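Local coordinates for uncharacterized protein PA2218 (PDB 2HDW) that is of unknown function but has an alpha/beta hydrolase fold and is probably a hydrolase, at residues P340-S343 with H344-Y348; A257-L260 with V261-D265. All coordinates share one frame; numbering follows the deposited sequence.

Contact 1 of 2, residues P340-S343 with H344-Y348; sequences PGAS and HVDLY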
# COMPACT_ATOMS: atom_id res chain seq x y z
N PRO A 340 0.67 -4.81 -21.26
CA PRO A 340 0.31 -6.03 -21.99
C PRO A 340 0.79 -7.34 -21.36
O PRO A 340 1.95 -7.46 -20.97
CB PRO A 340 0.91 -5.79 -23.38
CG PRO A 340 2.08 -4.87 -23.10
CD PRO A 340 1.50 -3.91 -22.09
N GLY A 341 -0.12 -8.29 -21.27
CA GLY A 341 0.18 -9.61 -20.74
C GLY A 341 0.62 -9.75 -19.29
O GLY A 341 1.05 -10.84 -18.89
N ALA A 342 0.52 -8.69 -18.50
CA ALA A 342 0.95 -8.76 -17.11
C ALA A 342 -0.16 -9.20 -16.15
O ALA A 342 -1.33 -8.85 -16.31
CB ALA A 342 1.50 -7.41 -16.68
N SER A 343 0.23 -9.98 -15.15
CA SER A 343 -0.72 -10.46 -14.14
C SER A 343 -0.69 -9.45 -13.00
O SER A 343 -0.05 -8.40 -13.12
CB SER A 343 -0.28 -11.81 -13.60
OG SER A 343 0.89 -11.67 -12.81
N HIS A 344 -1.36 -9.78 -11.90
CA HIS A 344 -1.39 -8.89 -10.75
C HIS A 344 -0.03 -8.88 -10.05
O HIS A 344 0.60 -7.83 -9.90
CB HIS A 344 -2.48 -9.34 -9.76
CG HIS A 344 -2.59 -8.46 -8.55
ND1 HIS A 344 -1.73 -8.55 -7.48
CD2 HIS A 344 -3.43 -7.44 -8.27
CE1 HIS A 344 -2.03 -7.61 -6.60
NE2 HIS A 344 -3.06 -6.93 -7.05
N VAL A 345 0.43 -10.06 -9.62
CA VAL A 345 1.70 -10.16 -8.93
C VAL A 345 2.89 -9.74 -9.80
O VAL A 345 3.96 -9.43 -9.28
CB VAL A 345 1.93 -11.59 -8.37
CG1 VAL A 345 3.30 -11.69 -7.74
CG2 VAL A 345 0.86 -11.90 -7.32
N ASP A 346 2.71 -9.70 -11.11
CA ASP A 346 3.80 -9.27 -11.99
C ASP A 346 4.27 -7.86 -11.64
O ASP A 346 5.46 -7.56 -11.72
CB ASP A 346 3.38 -9.25 -13.46
CG ASP A 346 3.51 -10.60 -14.13
OD1 ASP A 346 4.27 -11.46 -13.63
OD2 ASP A 346 2.86 -10.79 -15.18
N LEU A 347 3.33 -7.00 -11.26
CA LEU A 347 3.68 -5.62 -10.92
C LEU A 347 4.16 -5.44 -9.49
O LEU A 347 4.28 -4.32 -9.00
CB LEU A 347 2.50 -4.67 -11.21
CG LEU A 347 2.43 -4.09 -12.64
CD1 LEU A 347 2.45 -5.21 -13.67
CD2 LEU A 347 1.17 -3.25 -12.80
N TYR A 348 4.44 -6.56 -8.82
CA TYR A 348 4.95 -6.54 -7.46
C TYR A 348 6.47 -6.44 -7.49
O TYR A 348 7.08 -5.60 -6.82
CB TYR A 348 4.57 -7.84 -6.72
CG TYR A 348 3.25 -7.83 -5.97
CD1 TYR A 348 2.24 -6.92 -6.29
CD2 TYR A 348 3.00 -8.77 -4.97
CE1 TYR A 348 1.01 -6.94 -5.62
CE2 TYR A 348 1.77 -8.81 -4.30
CZ TYR A 348 0.79 -7.89 -4.63
OH TYR A 348 -0.43 -7.93 -3.98
O HOH W 1 -1.25 -12.42 -10.27
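Gly-341 carries its carbonyl past the carboxylate of Asp-346, O to OD2 4.1 Å, with a positive phi of 63° that a residue lacking a side chain adopts easily. Ala-342 lies deeper: its CA is 3.4 Å from Asp-346 OD2, and its CB meets CD1 of Leu-347 at 3.8 Å, an apolar contact. A methyl is small enough to fit between Leu-347 and the Asp-346 carboxylate, CB to OD2 3.9 Å. Ser-343 then forms a capping box with Asp-346. Its N donates to Asp-346 OD2 in a short, nearly straight bond of 2.8 Å that arrives from above the carboxylate plane. In return Asp-346 N donates to Ser-343 OG at 3.2 Å, a more bent bond. The serine torsion, chi1 70°, holds OG between backbone N and carbonyl carbon, turned over the start of the helix where the first amides need acceptors. Asp-346 OD2 also makes a salt bridge with Arg-353, which probably stabilises its negative charge. This turn joins edge strand 334-339 to short helix 346-349. Ala-342 bonds by its backbone to Arg-316, while Val-345 and Tyr-348 pack against helix 258-267.

Contact 2 of 2, residues A257-L260 with V261-D265; sequences AQFL and VDYHD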
# COMPACT_ATOMS: atom_id res chain seq x y z
N ALA A 257 -8.06 -20.43 -7.48
CA ALA A 257 -7.89 -19.78 -8.77
C ALA A 257 -6.42 -19.40 -8.92
O ALA A 257 -5.71 -19.24 -7.93
CB ALA A 257 -8.77 -18.54 -8.86
N GLN A 258 -5.98 -19.23 -10.16
CA GLN A 258 -4.60 -18.88 -10.44
C GLN A 258 -4.09 -17.64 -9.71
O GLN A 258 -2.95 -17.63 -9.23
CB GLN A 258 -4.38 -18.69 -11.95
CG GLN A 258 -2.93 -18.50 -12.34
CD GLN A 258 -2.05 -19.71 -12.00
OE1 GLN A 258 -2.35 -20.84 -12.41
NE2 GLN A 258 -0.97 -19.48 -11.26
N PHE A 259 -4.91 -16.60 -9.61
CA PHE A 259 -4.44 -15.39 -8.94
C PHE A 259 -4.12 -15.66 -7.46
O PHE A 259 -3.30 -14.97 -6.87
CB PHE A 259 -5.45 -14.23 -9.12
CG PHE A 259 -6.58 -14.21 -8.12
CD1 PHE A 259 -6.48 -13.45 -6.96
CD2 PHE A 259 -7.75 -14.92 -8.35
CE1 PHE A 259 -7.53 -13.38 -6.05
CE2 PHE A 259 -8.81 -14.86 -7.44
CZ PHE A 259 -8.70 -14.09 -6.29
N LEU A 260 -4.75 -16.68 -6.88
CA LEU A 260 -4.48 -17.03 -5.49
C LEU A 260 -3.17 -17.82 -5.44
O LEU A 260 -2.38 -17.68 -4.50
CB LEU A 260 -5.62 -17.87 -4.91
CG LEU A 260 -6.90 -17.06 -4.71
CD1 LEU A 260 -8.02 -17.95 -4.20
CD2 LEU A 260 -6.61 -15.93 -3.73
N VAL A 261 -2.94 -18.64 -6.45
CA VAL A 261 -1.71 -19.41 -6.53
C VAL A 261 -0.56 -18.42 -6.70
O VAL A 261 0.52 -18.60 -6.13
CB VAL A 261 -1.72 -20.37 -7.73
CG1 VAL A 261 -0.38 -21.09 -7.84
CG2 VAL A 261 -2.86 -21.38 -7.58
N ASP A 262 -0.81 -17.38 -7.49
CA ASP A 262 0.19 -16.34 -7.72
C ASP A 262 0.56 -15.67 -6.40
O ASP A 262 1.74 -15.46 -6.12
CB ASP A 262 -0.34 -15.27 -8.68
CG ASP A 262 -0.44 -15.77 -10.11
OD1 ASP A 262 0.08 -16.86 -10.42
OD2 ASP A 262 -1.04 -15.04 -10.93
N TYR A 263 -0.45 -15.32 -5.61
CA TYR A 263 -0.20 -14.67 -4.32
C TYR A 263 0.66 -15.55 -3.43
O TYR A 263 1.58 -15.08 -2.77
CB TYR A 263 -1.52 -14.36 -3.60
CG TYR A 263 -2.19 -13.07 -4.01
CD1 TYR A 263 -1.45 -11.89 -4.13
CD2 TYR A 263 -3.56 -13.01 -4.21
CE1 TYR A 263 -2.08 -10.67 -4.44
CE2 TYR A 263 -4.20 -11.80 -4.51
CZ TYR A 263 -3.45 -10.64 -4.62
OH TYR A 263 -4.08 -9.44 -4.91
N HIS A 264 0.33 -16.84 -3.40
CA HIS A 264 1.10 -17.79 -2.59
C HIS A 264 2.55 -17.83 -3.07
O HIS A 264 3.48 -17.79 -2.27
CB HIS A 264 0.50 -19.19 -2.69
CG HIS A 264 1.41 -20.26 -2.17
ND1 HIS A 264 2.52 -20.71 -2.87
CD2 HIS A 264 1.41 -20.94 -1.00
CE1 HIS A 264 3.16 -21.61 -2.15
NE2 HIS A 264 2.51 -21.77 -1.01
N ASP A 265 2.74 -17.93 -4.38
CA ASP A 265 4.09 -18.00 -4.93
C ASP A 265 4.93 -16.78 -4.60
O ASP A 265 6.16 -16.85 -4.60
CB ASP A 265 4.03 -18.20 -6.44
CG ASP A 265 3.50 -19.56 -6.83
OD1 ASP A 265 3.44 -20.44 -5.94
OD2 ASP A 265 3.14 -19.75 -8.00
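The carbonyl oxygen of Ala-257 is gripped by two backbone amides: Val-261 N donates to it at 3.2 Å across the contact, and Leu-260 N adds a second bond from the same turn. Ala-257 is the N-cap residue, so its carbonyl opens the ladder of helical bonds that continues from Gln-258 to Asp-262, Phe-259 to Tyr-263 and Leu-260 to His-264.

On one flank Gln-258 NE2 donates to Asp-262 OD1 at 2.9 Å. The acceptor lies in the amide plane, whereas the amide reaches OD1 from above the carboxylate plane; the two planes are 44° apart. A bend at chi2 (62°) brings the glutamine chain back along the helix, and the same NE2 passes Val-261 CB at 3.7 Å. Aspartate suits its place because its short carboxylate, one turn on from Gln-258, sits where the amide can donate to it.

Another flank is aromatic. Tyr-263 presents its CE2 to the edge of the Phe-259 ring, 3.7 Å from CD1. Phe-259 has its ring carbon CG between backbone N and carbonyl carbon (chi1 85°), a rotamer usually disfavoured inside helices because it meets the preceding turn, but tolerated here at the start. Leu-260 extends the apolar patch, its CD2 lying 4.2 Å from Tyr-263 CD2 at the edge of the tyrosine ring. Outside the helix, Phe-259 stacks on His-318, and the Tyr-263 hydroxyl is hydrogen-bonded to that of Tyr-204.

These are the first two turns of an alpha-helix, with side chains paired i to i+4. Helix 258-267 belongs to the long insertion between strands 197-201 and 309-314, the position where alpha/beta hydrolases commonly carry a cap over the active-site cleft.

Overall arrangement
Contact 1 is partly buried in the loop after the last strand of the sheet, whereas contact 2 lies at the surface on helix 258-267. Their centres are 12 Å apart, and they meet directly: Val-345 CG2 packs on Asp-262 CB at 3.8 Å, and the rings of His-344 and Tyr-263 also meet. Both start a helix, but differently. In contact 1 side chains cap the backbone reciprocally; in contact 2 the N-cap is an alanine, whose side chain cannot accept from the first amides, and side chains pair with one another instead. His-344, in the loop where alpha/beta hydrolases usually carry their catalytic histidine, touches Cys-179, so the interface may border an active-site cleft.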